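PDB 3T5P: BmrU protein from Bacillus anthracis, which probably phosphorylates diacylglycerol or a related lipid, as a putative bacterial diacylglycerol kinase with bound magnesium. Local coordinates for residues A[228-233]-A[261-266]; A[185-190]-A[266-271]; A[133-138]-A[288-293]. All blocks are in the same frame, centred on the assembly; numbering follows the deposited sequence.

Interaction 1: A[228-233]-A[261-266]; sequences LDIFVV and VKAKSI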
loop_
_atom_site.group_PDB
_atom_site.type_symbol
_atom_site.label_atom_id
_atom_site.label_comp_id
_atom_site.label_asym_id
_atom_site.label_seq_id
_atom_site.Cartn_x
_atom_site.Cartn_y
_atom_site.Cartn_z
ATOM N N LEU A 228 3.611 -10.003 -36.158
ATOM C CA LEU A 228 4.978 -10.475 -35.924
ATOM C C LEU A 228 5.599 -10.925 -37.240
ATOM O O LEU A 228 4.884 -11.292 -38.164
ATOM C CB LEU A 228 5.003 -11.657 -34.953
ATOM C CG LEU A 228 4.695 -11.386 -33.487
ATOM C CD1 LEU A 228 4.332 -12.672 -32.804
ATOM C CD2 LEU A 228 5.859 -10.711 -32.781
ATOM N N ASP A 229 6.931 -10.918 -37.301
ATOM C CA ASP A 229 7.652 -11.317 -38.503
ATOM C C ASP A 229 8.362 -12.651 -38.335
ATOM O O ASP A 229 9.285 -12.769 -37.526
ATOM C CB ASP A 229 8.653 -10.246 -38.895
ATOM C CG ASP A 229 7.977 -9.007 -39.447
ATOM O OD1 ASP A 229 7.996 -8.831 -40.686
ATOM O OD2 ASP A 229 7.399 -8.239 -38.637
ATOM N N ILE A 230 7.912 -13.646 -39.104
ATOM C CA ILE A 230 8.573 -14.935 -39.178
ATOM C C ILE A 230 9.708 -14.847 -40.214
ATOM O O ILE A 230 9.543 -14.295 -41.294
ATOM C CB ILE A 230 7.609 -16.058 -39.593
ATOM C CG1 ILE A 230 6.432 -16.159 -38.624
ATOM C CG2 ILE A 230 8.341 -17.390 -39.620
ATOM C CD1 ILE A 230 5.310 -17.014 -39.133
ATOM N N PHE A 231 10.845 -15.443 -39.888
ATOM C CA PHE A 231 12.020 -15.355 -40.732
ATOM C C PHE A 231 12.831 -16.631 -40.595
ATOM O O PHE A 231 13.383 -16.907 -39.532
ATOM C CB PHE A 231 12.829 -14.140 -40.320
ATOM C CG PHE A 231 14.039 -13.882 -41.167
ATOM C CD1 PHE A 231 13.992 -12.952 -42.194
ATOM C CD2 PHE A 231 15.250 -14.524 -40.899
ATOM C CE1 PHE A 231 15.117 -12.684 -42.976
ATOM C CE2 PHE A 231 16.379 -14.272 -41.662
ATOM C CZ PHE A 231 16.312 -13.348 -42.711
ATOM N N VAL A 232 12.880 -17.410 -41.677
ATOM C CA VAL A 232 13.555 -18.717 -41.681
ATOM C C VAL A 232 14.687 -18.794 -42.709
ATOM O O VAL A 232 14.506 -18.420 -43.862
ATOM C CB VAL A 232 12.553 -19.863 -42.005
ATOM C CG1 VAL A 232 13.188 -21.240 -41.771
ATOM C CG2 VAL A 232 11.309 -19.712 -41.188
ATOM N N VAL A 233 15.842 -19.300 -42.291
ATOM C CA VAL A 233 16.855 -19.702 -43.234
ATOM C C VAL A 233 16.820 -21.229 -43.399
ATOM O O VAL A 233 17.040 -21.988 -42.441
ATOM C CB VAL A 233 18.275 -19.238 -42.810
ATOM C CG1 VAL A 233 19.299 -19.548 -43.909
ATOM C CG2 VAL A 233 18.286 -17.752 -42.503
ATOM N N VAL A 261 7.515 -14.027 -43.614
ATOM C CA VAL A 261 6.090 -13.725 -43.641
ATOM C C VAL A 261 5.673 -13.056 -42.348
ATOM O O VAL A 261 6.322 -13.212 -41.323
ATOM C CB VAL A 261 5.282 -15.010 -43.901
ATOM C CG1 VAL A 261 5.213 -15.880 -42.650
ATOM C CG2 VAL A 261 3.912 -14.680 -44.468
ATOM N N LYS A 262 4.591 -12.294 -42.417
ATOM C CA LYS A 262 4.003 -11.650 -41.234
ATOM C C LYS A 262 2.810 -12.451 -40.728
ATOM O O LYS A 262 2.038 -12.983 -41.524
ATOM C CB LYS A 262 3.573 -10.214 -41.535
ATOM C CG LYS A 262 4.732 -9.271 -41.848
ATOM C CD LYS A 262 4.364 -7.808 -41.590
ATOM C CE LYS A 262 5.338 -6.806 -42.226
ATOM N NZ LYS A 262 6.762 -6.959 -41.823
ATOM N N ALA A 263 2.676 -12.542 -39.403
ATOM C CA ALA A 263 1.598 -13.315 -38.789
ATOM C C ALA A 263 1.302 -12.869 -37.365
ATOM O O ALA A 263 2.187 -12.351 -36.660
ATOM C CB ALA A 263 1.928 -14.787 -38.815
ATOM N N LYS A 264 0.046 -13.082 -36.961
ATOM C CA LYS A 264 -0.459 -12.718 -35.618
ATOM C C LYS A 264 -0.414 -13.895 -34.650
ATOM O O LYS A 264 -0.091 -13.736 -33.479
ATOM C CB LYS A 264 -1.899 -12.185 -35.700
ATOM C CG LYS A 264 -2.079 -10.999 -36.639
ATOM C CD LYS A 264 -3.326 -10.146 -36.300
ATOM C CE LYS A 264 -3.545 -9.010 -37.326
ATOM N NZ LYS A 264 -4.365 -7.884 -36.776
ATOM N N SER A 265 -0.746 -15.074 -35.151
ATOM C CA SER A 265 -0.885 -16.269 -34.310
ATOM C C SER A 265 -0.069 -17.410 -34.903
ATOM O O SER A 265 -0.346 -17.895 -35.994
ATOM C CB SER A 265 -2.370 -16.655 -34.187
ATOM O OG SER A 265 -2.573 -17.680 -33.219
ATOM N N ILE A 266 0.951 -17.817 -34.168
ATOM C CA ILE A 266 2.001 -18.675 -34.707
ATOM C C ILE A 266 2.248 -19.848 -33.787
ATOM O O ILE A 266 2.286 -19.677 -32.570
ATOM C CB ILE A 266 3.351 -17.906 -34.861
ATOM C CG1 ILE A 266 3.148 -16.582 -35.590
ATOM C CG2 ILE A 266 4.377 -18.739 -35.619
ATOM C CD1 ILE A 266 4.397 -15.718 -35.636
#
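OD1 of D229 is gripped by two groups. NZ of K262 meets it at 2.5 Å in a salt bridge, and NE2 of H260 adds a hydrogen bond. OD1 receives the lysine on its syn lone pair, on the side of OD2. The two side chains run alongside each other from the same face. The K262 chain is nearly extended until its last torsion, where a bend (chi4 -57°) turns the ammonium group back to the carboxylate. NZ also donates to the carbonyl of N220.

Around this pair the backbones run antiparallel. L228 pairs with A263, and I230 with V261, each through two N-H to O bonds. D229 and K262 form the non-hydrogen-bonded pair between them, which puts their side chains on the same face of the sheet.

The other face is apolar. CD1 of I230 lies on CG1 of V261 at 3.7 Å and reaches CB of A263 at 4.1 Å. After K264 the chain turns away into strand 265-270. The I266 and I230 side chains reach toward each other tip to tip, with CD1 of I266 3.6 Å from CG1 of I230. CD1 of L228 lies 4.2 Å from the same I266 methyl.

K222, D225 and T227 form the magnesium site. The D229 side chain lies beside it, about 4 Å from the ion. The arrangement is that of a beta sandwich: an edge pair of one antiparallel sheet, with its apolar face packed on the next sheet.

Interaction 2: A[185-190]-A[266-271]; sequences FPVKIT and IHIETE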
loop_
_atom_site.group_PDB
_atom_site.type_symbol
_atom_site.label_atom_id
_atom_site.label_comp_id
_atom_site.label_asym_id
_atom_site.label_seq_id
_atom_site.Cartn_x
_atom_site.Cartn_y
_atom_site.Cartn_z
ATOM N N PHE A 185 17.890 -28.524 -38.618
ATOM C CA PHE A 185 16.788 -29.138 -37.873
ATOM C C PHE A 185 15.473 -28.906 -38.602
ATOM O O PHE A 185 15.295 -27.868 -39.235
ATOM C CB PHE A 185 16.696 -28.602 -36.439
ATOM C CG PHE A 185 16.640 -27.101 -36.352
ATOM C CD1 PHE A 185 15.418 -26.425 -36.392
ATOM C CD2 PHE A 185 17.811 -26.364 -36.239
ATOM C CE1 PHE A 185 15.366 -25.035 -36.325
ATOM C CE2 PHE A 185 17.773 -24.973 -36.172
ATOM C CZ PHE A 185 16.546 -24.303 -36.212
ATOM N N PRO A 186 14.541 -29.872 -38.513
ATOM C CA PRO A 186 13.257 -29.685 -39.163
ATOM C C PRO A 186 12.347 -28.816 -38.320
ATOM O O PRO A 186 12.399 -28.863 -37.080
ATOM C CB PRO A 186 12.691 -31.104 -39.274
ATOM C CG PRO A 186 13.567 -31.979 -38.425
ATOM C CD PRO A 186 14.588 -31.129 -37.751
ATOM N N VAL A 187 11.521 -28.026 -38.998
ATOM C CA VAL A 187 10.609 -27.113 -38.330
ATOM C C VAL A 187 9.254 -27.095 -39.043
ATOM O O VAL A 187 9.183 -27.138 -40.271
ATOM C CB VAL A 187 11.197 -25.683 -38.241
ATOM C CG1 VAL A 187 11.399 -25.097 -39.643
ATOM C CG2 VAL A 187 10.308 -24.787 -37.394
ATOM N N LYS A 188 8.192 -27.074 -38.238
ATOM C CA LYS A 188 6.819 -26.922 -38.717
ATOM C C LYS A 188 6.231 -25.653 -38.101
ATOM O O LYS A 188 6.076 -25.555 -36.876
ATOM C CB LYS A 188 5.980 -28.144 -38.332
ATOM C CG LYS A 188 4.563 -28.178 -38.922
ATOM C CD LYS A 188 3.671 -29.236 -38.233
ATOM C CE LYS A 188 2.178 -29.031 -38.563
ATOM N NZ LYS A 188 1.323 -30.211 -38.238
ATOM N N ILE A 189 5.921 -24.680 -38.957
ATOM C CA ILE A 189 5.391 -23.387 -38.508
ATOM C C ILE A 189 3.957 -23.201 -38.994
ATOM O O ILE A 189 3.701 -23.178 -40.194
ATOM C CB ILE A 189 6.248 -22.189 -38.995
ATOM C CG1 ILE A 189 7.712 -22.358 -38.581
ATOM C CG2 ILE A 189 5.708 -20.899 -38.426
ATOM C CD1 ILE A 189 8.654 -21.353 -39.212
ATOM N N THR A 190 3.028 -23.080 -38.051
ATOM C CA THR A 190 1.638 -22.781 -38.374
ATOM C C THR A 190 1.379 -21.310 -38.114
ATOM O O THR A 190 1.452 -20.850 -36.977
ATOM C CB THR A 190 0.657 -23.616 -37.548
ATOM O OG1 THR A 190 0.899 -25.005 -37.796
ATOM C CG2 THR A 190 -0.768 -23.283 -37.927
ATOM N N ILE A 266 0.951 -17.817 -34.168
ATOM C CA ILE A 266 2.001 -18.675 -34.707
ATOM C C ILE A 266 2.248 -19.848 -33.787
ATOM O O ILE A 266 2.286 -19.677 -32.570
ATOM C CB ILE A 266 3.351 -17.906 -34.861
ATOM C CG1 ILE A 266 3.148 -16.582 -35.590
ATOM C CG2 ILE A 266 4.377 -18.739 -35.619
ATOM C CD1 ILE A 266 4.397 -15.718 -35.636
ATOM N N HIS A 267 2.416 -21.032 -34.374
ATOM C CA HIS A 267 2.805 -22.232 -33.629
ATOM C C HIS A 267 4.028 -22.883 -34.251
ATOM O O HIS A 267 4.015 -23.228 -35.438
ATOM C CB HIS A 267 1.673 -23.255 -33.560
ATOM C CG HIS A 267 1.873 -24.285 -32.496
ATOM N ND1 HIS A 267 1.781 -23.986 -31.153
ATOM C CD2 HIS A 267 2.183 -25.600 -32.572
ATOM C CE1 HIS A 267 2.009 -25.080 -30.447
ATOM N NE2 HIS A 267 2.254 -26.072 -31.284
ATOM N N ILE A 268 5.074 -23.062 -33.449
ATOM C CA ILE A 268 6.351 -23.570 -33.958
ATOM C C ILE A 268 6.739 -24.901 -33.308
ATOM O O ILE A 268 6.859 -25.009 -32.085
ATOM C CB ILE A 268 7.493 -22.558 -33.784
ATOM C CG1 ILE A 268 7.167 -21.272 -34.556
ATOM C CG2 ILE A 268 8.813 -23.154 -34.271
ATOM C CD1 ILE A 268 8.261 -20.217 -34.483
ATOM N N GLU A 269 6.934 -25.898 -34.167
ATOM C CA GLU A 269 7.223 -27.253 -33.760
ATOM C C GLU A 269 8.541 -27.724 -34.340
ATOM O O GLU A 269 8.815 -27.506 -35.526
ATOM C CB GLU A 269 6.123 -28.193 -34.256
ATOM C CG GLU A 269 5.203 -28.725 -33.181
ATOM C CD GLU A 269 4.171 -29.666 -33.761
ATOM O OE1 GLU A 269 3.355 -29.205 -34.607
ATOM O OE2 GLU A 269 4.184 -30.861 -33.373
ATOM N N THR A 270 9.328 -28.402 -33.507
ATOM C CA THR A 270 10.547 -29.084 -33.953
ATOM C C THR A 270 10.451 -30.589 -33.673
ATOM O O THR A 270 9.580 -31.031 -32.917
ATOM C CB THR A 270 11.807 -28.482 -33.297
ATOM O OG1 THR A 270 11.632 -28.401 -31.876
ATOM C CG2 THR A 270 12.082 -27.082 -33.859
ATOM N N GLU A 271 11.330 -31.372 -34.295
ATOM C CA GLU A 271 11.326 -32.840 -34.106
ATOM C C GLU A 271 11.532 -33.167 -32.621
ATOM O O GLU A 271 10.725 -33.878 -32.018
ATOM C CB GLU A 271 12.385 -33.536 -34.986
ATOM C CG GLU A 271 11.956 -34.913 -35.559
ATOM C CD GLU A 271 12.373 -36.127 -34.697
ATOM O OE1 GLU A 271 13.251 -35.979 -33.815
ATOM O OE2 GLU A 271 11.830 -37.240 -34.918
#
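V187 and I268 meet inside a beta sandwich, on the face of an antiparallel sheet that looks at the opposing sheet. Strands 185-191 and 265-270 are neighbours in this sheet; the segments 185-190 and 266-270 run antiparallel, at 168°.

The apolar face is built of methyl groups set against one another. CG2 of V187 touches CG2 of I268 at 3.8 Å, and the two side chains meet at a slant. The V187 torsion (chi1 63°) puts CG2 opposite the backbone N, which leaves it leaning on the neighbouring strand. Next along, CG2 of I189 is a bump that fits between two isoleucines. It meets CG2 of I266 at 3.8 Å and CG1 of I268 at 4.2 Å. I189 and I266 rise together from neighbouring strands. I189 also packs on I230 and V232 of the second sheet, and V203 lies against both V187 and I189.

The other face carries K188, T190, H267 and E269. Here the fit is between chain stems: CB of T190 lies 4.1 Å from CB of H267. K188 and E269 run alongside each other, with CD of the lysine 3.6 Å from OE1. The salt bridge of K188 lies outside this pair, from NZ to E269 of the second subunit. NE2 of H267 is hydrogen-bonded to its own counterpart, H267 of that subunit. This face therefore takes part in the subunit interface.

Two N-H to O bonds join K188 with E269, and two join T190 with H267. Near the end of the pair the P186 ring crosses the E271 side chain at an angle, its CG 4.0 Å from CB of E271. T270 lowers its methyl toward the aromatic ring of F185, with CG2 approaching CD1 obliquely at 4.2 Å.

Interaction 3: A[133-138]-A[288-293]; sequences DVAKAN and CQIELL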
loop_
_atom_site.group_PDB
_atom_site.type_symbol
_atom_site.label_atom_id
_atom_site.label_comp_id
_atom_site.label_asym_id
_atom_site.label_seq_id
_atom_site.Cartn_x
_atom_site.Cartn_y
_atom_site.Cartn_z
ATOM N N ASP A 133 3.457 -3.398 -29.242
ATOM C CA ASP A 133 2.994 -4.777 -29.282
ATOM C C ASP A 133 3.882 -5.635 -28.399
ATOM O O ASP A 133 5.087 -5.403 -28.303
ATOM C CB ASP A 133 3.015 -5.341 -30.699
ATOM C CG ASP A 133 2.189 -4.542 -31.660
ATOM O OD1 ASP A 133 1.280 -3.832 -31.189
ATOM O OD2 ASP A 133 2.438 -4.638 -32.883
ATOM N N VAL A 134 3.277 -6.603 -27.721
ATOM C CA VAL A 134 4.031 -7.596 -26.935
ATOM C C VAL A 134 3.634 -8.958 -27.450
ATOM O O VAL A 134 2.472 -9.226 -27.614
ATOM C CB VAL A 134 3.717 -7.507 -25.425
ATOM C CG1 VAL A 134 4.472 -8.574 -24.638
ATOM C CG2 VAL A 134 4.042 -6.139 -24.882
ATOM N N ALA A 135 4.618 -9.783 -27.756
ATOM C CA ALA A 135 4.398 -11.148 -28.216
ATOM C C ALA A 135 4.347 -12.041 -26.969
ATOM O O ALA A 135 4.878 -11.689 -25.950
ATOM C CB ALA A 135 5.521 -11.599 -29.149
ATOM N N LYS A 136 3.732 -13.201 -27.050
ATOM C CA LYS A 136 3.591 -14.145 -25.942
ATOM C C LYS A 136 3.898 -15.502 -26.557
ATOM O O LYS A 136 3.277 -15.864 -27.554
ATOM C CB LYS A 136 2.154 -14.101 -25.421
ATOM C CG LYS A 136 1.870 -14.861 -24.141
ATOM C CD LYS A 136 0.357 -14.850 -23.818
ATOM C CE LYS A 136 0.084 -14.988 -22.308
ATOM N NZ LYS A 136 -1.174 -15.740 -21.945
ATOM N N ALA A 137 4.884 -16.211 -26.005
ATOM C CA ALA A 137 5.235 -17.550 -26.464
ATOM C C ALA A 137 5.058 -18.501 -25.293
ATOM O O ALA A 137 5.722 -18.345 -24.272
ATOM C CB ALA A 137 6.680 -17.587 -26.986
ATOM N N ASN A 138 4.152 -19.470 -25.434
ATOM C CA ASN A 138 3.818 -20.407 -24.347
ATOM C C ASN A 138 3.803 -19.735 -22.968
ATOM O O ASN A 138 4.361 -20.273 -21.996
ATOM C CB ASN A 138 4.803 -21.591 -24.299
ATOM C CG ASN A 138 4.717 -22.484 -25.508
ATOM O OD1 ASN A 138 3.850 -22.315 -26.372
ATOM N ND2 ASN A 138 5.622 -23.460 -25.579
ATOM N N CYS A 288 6.037 -24.231 -29.382
ATOM C CA CYS A 288 5.617 -22.910 -28.930
ATOM C C CYS A 288 4.399 -22.355 -29.636
ATOM O O CYS A 288 4.317 -22.351 -30.860
ATOM C CB CYS A 288 6.745 -21.905 -29.100
ATOM S SG CYS A 288 7.732 -21.713 -27.654
ATOM N N GLN A 289 3.457 -21.879 -28.832
ATOM C CA GLN A 289 2.398 -21.026 -29.315
ATOM C C GLN A 289 2.901 -19.605 -29.091
ATOM O O GLN A 289 3.201 -19.215 -27.963
ATOM C CB GLN A 289 1.080 -21.284 -28.567
ATOM C CG GLN A 289 -0.109 -20.424 -29.028
ATOM C CD GLN A 289 -0.424 -20.571 -30.518
ATOM O OE1 GLN A 289 -0.144 -21.604 -31.124
ATOM N NE2 GLN A 289 -1.009 -19.529 -31.113
ATOM N N ILE A 290 3.033 -18.855 -30.177
ATOM C CA ILE A 290 3.380 -17.445 -30.104
ATOM C C ILE A 290 2.183 -16.595 -30.543
ATOM O O ILE A 290 1.525 -16.870 -31.560
ATOM C CB ILE A 290 4.610 -17.093 -30.970
ATOM C CG1 ILE A 290 5.780 -18.024 -30.637
ATOM C CG2 ILE A 290 5.020 -15.651 -30.735
ATOM C CD1 ILE A 290 7.032 -17.771 -31.448
ATOM N N GLU A 291 1.931 -15.540 -29.780
ATOM C CA GLU A 291 0.721 -14.751 -29.938
ATOM C C GLU A 291 1.020 -13.272 -29.887
ATOM O O GLU A 291 1.784 -12.844 -29.015
ATOM C CB GLU A 291 -0.241 -15.128 -28.808
ATOM C CG GLU A 291 -1.689 -14.997 -29.162
ATOM C CD GLU A 291 -2.110 -15.994 -30.217
ATOM O OE1 GLU A 291 -2.633 -15.555 -31.262
ATOM O OE2 GLU A 291 -1.910 -17.207 -30.011
ATOM N N LEU A 292 0.437 -12.484 -30.815
ATOM C CA LEU A 292 0.681 -11.056 -30.751
ATOM C C LEU A 292 -0.425 -10.353 -29.995
ATOM O O LEU A 292 -1.593 -10.484 -30.308
ATOM C CB LEU A 292 0.875 -10.391 -32.116
ATOM C CG LEU A 292 1.521 -9.012 -31.867
ATOM C CD1 LEU A 292 3.013 -9.153 -31.654
ATOM C CD2 LEU A 292 1.227 -8.050 -32.937
ATOM N N LEU A 293 -0.020 -9.593 -28.987
ATOM C CA LEU A 293 -0.935 -8.760 -28.212
ATOM C C LEU A 293 -0.731 -7.311 -28.641
ATOM O O LEU A 293 0.237 -6.671 -28.266
ATOM C CB LEU A 293 -0.678 -8.939 -26.718
ATOM C CG LEU A 293 -0.703 -10.393 -26.207
ATOM C CD1 LEU A 293 -0.226 -10.446 -24.783
ATOM C CD2 LEU A 293 -2.083 -11.026 -26.337
#
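The amide of N138 has the sulfur of C288 over one face, with SG 3.4 Å from ND2. The backbone N of Q289 donates to OD1 at 2.5 Å, from 30° off the carbonyl plane, on the same side as the sulfur. ND2 donates to the carbonyl of P287. The two hydrogen bonds hold the rotation of the amide. NE2 of Q289 donates in its own amide plane to OE2 of E291 at 2.7 Å, on the syn side but 24° out of the carboxylate plane.

These groups sit on neighbouring antiparallel strands of the large sheet of the beta sandwich. Strand 129-137 comes from the kinase catalytic region and strand 288-300 from the C-terminal one. V134 pairs with L293 and K136 with E291 through two backbone bonds each. N138 ends the ladder in a left-handed conformation (phi 38°). Its N donates to O of Q289 at 2.7 Å, while its OD1 takes the place of a backbone carbonyl.

A135, A137, I290 and L292 share one face. CB of A137 rests on CG1 of I290 at 3.8 Å. L228 of the opposing sheet packs against A135, I290 and L292.

At the far end the side chain of D133 lies about 4 Å from a bound magnesium ion. OD1 accepts from the backbone N of G295. OD2 accepts from that of G226, and lies 3.6 Å from CD2 of L292.

Overall arrangement
All three contacts are antiparallel strand pairs of one beta sandwich. Interactions 2 and 3 lie in the same six-stranded sheet, and interaction 1 starts in the opposing four-stranded one. I266 belongs to both interaction 1 and interaction 2, and strand 265-270 lies between 288-300 of interaction 3 and 185-191 of interaction 2. Interaction 1 is the most buried, and I230 packs on I189 across the sandwich. Interaction 2 lies farther out, and its polar face meets the second subunit. Interaction 3 is nearest the chain centre. Interactions 1 and 3 each place an aspartate side chain about 4 Å from magnesium; interaction 2 instead places charged and histidine groups at the subunit interface.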